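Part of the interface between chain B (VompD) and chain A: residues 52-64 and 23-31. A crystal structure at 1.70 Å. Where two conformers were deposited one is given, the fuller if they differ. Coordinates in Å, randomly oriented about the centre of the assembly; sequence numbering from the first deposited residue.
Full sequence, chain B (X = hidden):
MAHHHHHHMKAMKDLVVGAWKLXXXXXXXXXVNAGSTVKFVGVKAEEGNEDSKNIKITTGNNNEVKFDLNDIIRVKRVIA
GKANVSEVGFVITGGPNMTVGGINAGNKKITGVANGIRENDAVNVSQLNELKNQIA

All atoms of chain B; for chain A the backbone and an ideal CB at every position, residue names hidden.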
# COMPACT_ATOMS: atom_id res chain seq x y z
N SER B 52 7.81 -8.46 12.55
CA SER B 52 6.53 -7.76 12.33
C SER B 52 6.61 -6.25 12.63
O SER B 52 5.58 -5.60 12.75
CB SER B 52 5.38 -8.36 13.17
OG SER B 52 5.58 -8.22 14.58
N LYS B 53 7.81 -5.71 12.76
CA LYS B 53 7.96 -4.25 13.02
C LYS B 53 7.82 -3.43 11.74
O LYS B 53 8.67 -3.55 10.84
CB LYS B 53 9.34 -3.95 13.65
CG LYS B 53 9.56 -4.69 14.97
CD LYS B 53 10.95 -4.48 15.52
CE LYS B 53 11.18 -5.29 16.79
NZ LYS B 53 12.52 -5.06 17.40
N ASN B 54 6.77 -2.63 11.63
CA ASN B 54 6.54 -1.88 10.41
C ASN B 54 7.69 -0.92 10.07
O ASN B 54 8.05 -0.75 8.90
CB ASN B 54 5.25 -1.04 10.48
CG ASN B 54 3.99 -1.85 10.18
OD1 ASN B 54 4.01 -2.76 9.35
ND2 ASN B 54 2.89 -1.47 10.82
N ILE B 55 8.23 -0.28 11.11
CA ILE B 55 9.38 0.64 10.97
C ILE B 55 10.62 -0.15 11.37
O ILE B 55 10.71 -0.66 12.49
CB ILE B 55 9.26 1.91 11.87
CG1 ILE B 55 7.93 2.63 11.66
CG2 ILE B 55 10.43 2.85 11.62
CD1 ILE B 55 7.64 3.06 10.24
N LYS B 56 11.54 -0.29 10.43
CA LYS B 56 12.75 -1.09 10.59
C LYS B 56 13.90 -0.13 10.90
O LYS B 56 14.30 0.67 10.04
CB LYS B 56 13.00 -1.78 9.25
CG LYS B 56 14.22 -2.64 9.17
CD LYS B 56 14.11 -3.52 7.91
CE LYS B 56 15.08 -3.12 6.85
NZ LYS B 56 15.39 -4.28 5.93
N ILE B 57 14.38 -0.20 12.12
CA ILE B 57 15.43 0.68 12.62
C ILE B 57 16.61 -0.21 12.91
O ILE B 57 16.50 -1.19 13.65
CB ILE B 57 15.06 1.47 13.89
CG1 ILE B 57 13.59 1.95 13.82
CG2 ILE B 57 16.03 2.65 14.04
CD1 ILE B 57 13.07 2.62 15.09
N THR B 58 17.71 0.08 12.25
CA THR B 58 18.93 -0.67 12.38
C THR B 58 20.09 0.33 12.60
O THR B 58 19.87 1.54 12.72
CB THR B 58 19.18 -1.54 11.13
OG1 THR B 58 19.29 -0.70 9.96
CG2 THR B 58 18.02 -2.53 10.88
N THR B 59 21.30 -0.19 12.70
CA THR B 59 22.48 0.66 12.84
C THR B 59 23.54 0.26 11.82
O THR B 59 23.58 -0.86 11.31
CB THR B 59 23.08 0.62 14.26
OG1 THR B 59 23.61 -0.70 14.54
CG2 THR B 59 22.04 1.00 15.29
N GLY B 60 24.37 1.24 11.48
CA GLY B 60 25.48 1.04 10.53
C GLY B 60 26.85 0.86 11.16
O GLY B 60 26.99 1.03 12.38
N ASN B 61 27.88 0.59 10.35
CA ASN B 61 29.22 0.35 10.87
C ASN B 61 29.84 1.56 11.58
O ASN B 61 30.75 1.40 12.38
CB ASN B 61 30.17 -0.14 9.78
CG ASN B 61 29.91 -1.59 9.40
OD1 ASN B 61 29.63 -2.43 10.26
ND2 ASN B 61 30.06 -1.89 8.12
N ASN B 62 29.34 2.76 11.27
CA ASN B 62 29.81 3.98 11.92
C ASN B 62 28.79 4.51 12.91
O ASN B 62 28.72 5.71 13.18
CB ASN B 62 30.16 5.08 10.90
CG ASN B 62 31.05 6.14 11.50
OD1 ASN B 62 31.80 5.87 12.44
ND2 ASN B 62 30.97 7.38 10.99
N ASN B 63 27.98 3.60 13.43
CA ASN B 63 26.97 3.89 14.43
C ASN B 63 25.79 4.75 13.91
O ASN B 63 25.04 5.31 14.73
CB ASN B 63 27.56 4.54 15.70
CG ASN B 63 28.71 3.77 16.30
OD1 ASN B 63 29.79 4.35 16.53
ND2 ASN B 63 28.51 2.51 16.60
N GLU B 64 25.62 4.84 12.58
CA GLU B 64 24.49 5.58 11.99
C GLU B 64 23.20 4.88 12.43
O GLU B 64 23.19 3.65 12.54
CB GLU B 64 24.52 5.53 10.45
CG GLU B 64 25.76 6.10 9.81
CD GLU B 64 26.86 5.09 9.57
OE1 GLU B 64 26.94 4.04 10.29
OE2 GLU B 64 27.68 5.39 8.66
N UNK A 23 20.26 3.23 22.42
CA UNK A 23 20.05 1.78 22.22
C UNK A 23 18.94 1.60 21.20
O UNK A 23 17.84 2.06 21.43
CB UNK A 23 19.70 1.07 23.53
N UNK A 24 19.25 0.98 20.08
CA UNK A 24 18.31 0.80 18.98
C UNK A 24 17.85 -0.67 18.95
O UNK A 24 18.67 -1.56 18.65
CB UNK A 24 18.95 1.20 17.65
N UNK A 25 16.57 -0.92 19.24
CA UNK A 25 16.03 -2.29 19.29
C UNK A 25 16.97 -3.24 20.03
O UNK A 25 17.30 -4.34 19.55
CB UNK A 25 15.78 -2.81 17.87
N UNK A 26 17.40 -2.84 21.22
CA UNK A 26 18.29 -3.70 22.03
C UNK A 26 19.65 -4.11 21.41
O UNK A 26 20.32 -5.02 21.91
CB UNK A 26 17.53 -4.98 22.37
N UNK A 27 20.10 -3.37 20.40
CA UNK A 27 21.49 -3.40 20.02
C UNK A 27 22.37 -2.88 21.16
O UNK A 27 21.90 -2.12 22.05
CB UNK A 27 21.71 -2.58 18.75
N UNK A 28 23.65 -3.25 21.11
CA UNK A 28 24.66 -2.76 22.04
C UNK A 28 24.58 -1.21 22.01
O UNK A 28 24.36 -0.64 20.96
CB UNK A 28 26.05 -3.27 21.67
N UNK A 29 24.78 -0.54 23.15
CA UNK A 29 24.65 0.93 23.14
C UNK A 29 25.64 1.67 22.27
O UNK A 29 26.82 1.27 22.12
CB UNK A 29 24.79 1.46 24.57
N UNK A 30 25.15 2.79 21.72
CA UNK A 30 26.01 3.76 21.08
C UNK A 30 26.29 4.87 22.09
O UNK A 30 25.37 5.58 22.50
CB UNK A 30 25.38 4.31 19.80
N UNK A 31 27.54 4.99 22.51
CA UNK A 31 27.93 6.04 23.45
C UNK A 31 28.12 7.36 22.72
O UNK A 31 28.84 7.44 21.74
CB UNK A 31 29.21 5.65 24.19

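Position 23 lies in a strand, and its CA-to-CB bond points away from chain B. No atom of residues 52-64 comes within 5.5 Å of the ideal CB. This contact sets no preference, though the extended backbone suits a beta-branched residue. It is Val A23.

Position 24 points toward chain B. Its ideal CB is 3.9 Å from Thr B59 CG2 and 4.9 Å from Ile B57 CG2. These methyl groups offer an apolar surface, and a compact aliphatic residue such as valine, isoleucine or alanine would suit it. The residue is Val A24. Its CG1 packs on Ile B57 CG2 at 3.6 Å, and its CG2 meets Thr B59 CG2 at 3.9 Å.

Position 25 has phi/psi of 44/51, a left-handed conformation that favours glycine, asparagine or aspartate. Its CB points toward chain B, 4.0 Å from Lys B53 NZ and 4.6 Å from Ile B57 O. Aspartate could answer the lysine; an amide can answer both. The residue is Asn A25. Its ND2 donates to Ile B57 O at 3.1 Å, while its OD1 receives a weak hydrogen bond from Lys B53 NZ, also at 3.1 Å. Water 1 accepts from ND2 and from Ile B57 N and donates to Ile B55 O, so the amide is also tied to the strand's backbone.

Position 26 is out of reach. Its phi/psi of 59/19 again favours glycine, asparagine or aspartate. It is Asp A26, the third residue of a type I' turn.

Position 27 closes that turn, its backbone N hydrogen-bonded to the O of position 24 at 2.9 Å. Its CB points toward chain B, but the nearest atom is Thr B59 OG1 at 5.0 Å. The gap leaves room for a longer polar chain. Glutamate, glutamine or lysine would suit. In Glu A27, CG lies 4.1 Å from Thr B59 OG1, and water 4 links OE1 to that hydroxyl.

Positions 28 and 29 are out of reach and leave the choice open. They are Asn A28 and Pro A29; phi of -63° at 29 accommodates the proline ring.

Position 30 points toward chain B, its ideal CB 4.7 Å from Asn B63 CB. Thr B59 CG2 lies further along, so a long aliphatic chain fits. Ile A30 brings CD1 to 3.6 Å from Asn B63 O and 4.1 Å from Thr B59 CG2.

Position 31 points away and could take many residues. It is Asp A31.

Chain A, residues 23-31: VVNDENPID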
# COMPACT_ATOMS: atom_id res chain seq x y z
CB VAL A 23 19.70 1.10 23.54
CG1 VAL A 23 19.16 -0.31 23.34
CG2 VAL A 23 20.91 1.11 24.45
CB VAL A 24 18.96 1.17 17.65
CG1 VAL A 24 17.97 0.97 16.50
CG2 VAL A 24 19.46 2.60 17.68
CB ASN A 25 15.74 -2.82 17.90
CG ASN A 25 14.54 -2.17 17.27
OD1 ASN A 25 13.47 -2.10 17.89
ND2 ASN A 25 14.67 -1.77 16.03
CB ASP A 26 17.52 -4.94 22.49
CG ASP A 26 16.35 -4.58 23.43
OD1 ASP A 26 16.48 -3.64 24.25
OD2 ASP A 26 15.32 -5.25 23.35
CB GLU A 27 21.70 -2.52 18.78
CG GLU A 27 23.10 -2.51 18.18
CD GLU A 27 23.60 -3.88 17.85
OE1 GLU A 27 23.47 -4.32 16.66
OE2 GLU A 27 24.13 -4.57 18.78
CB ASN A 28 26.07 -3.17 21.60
CG ASN A 28 26.32 -4.66 21.62
OD1 ASN A 28 25.42 -5.51 21.47
ND2 ASN A 28 27.58 -5.00 21.73
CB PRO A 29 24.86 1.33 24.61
CG PRO A 29 24.84 0.07 25.40
CD PRO A 29 25.11 -1.08 24.49
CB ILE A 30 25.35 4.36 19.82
CG1 ILE A 30 25.10 3.27 18.76
CG2 ILE A 30 26.21 5.48 19.27
CD1 ILE A 30 24.00 3.63 17.76
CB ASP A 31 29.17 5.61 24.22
CG ASP A 31 28.84 4.52 25.21
OD1 ASP A 31 28.42 4.86 26.33
OD2 ASP A 31 28.96 3.33 24.87
O HOH W 1 12.66 -1.73 13.97
O HOH W 2 14.12 -5.48 19.88
O HOH W 3 12.57 -3.73 20.04
O HOH W 4 22.16 -3.02 14.73
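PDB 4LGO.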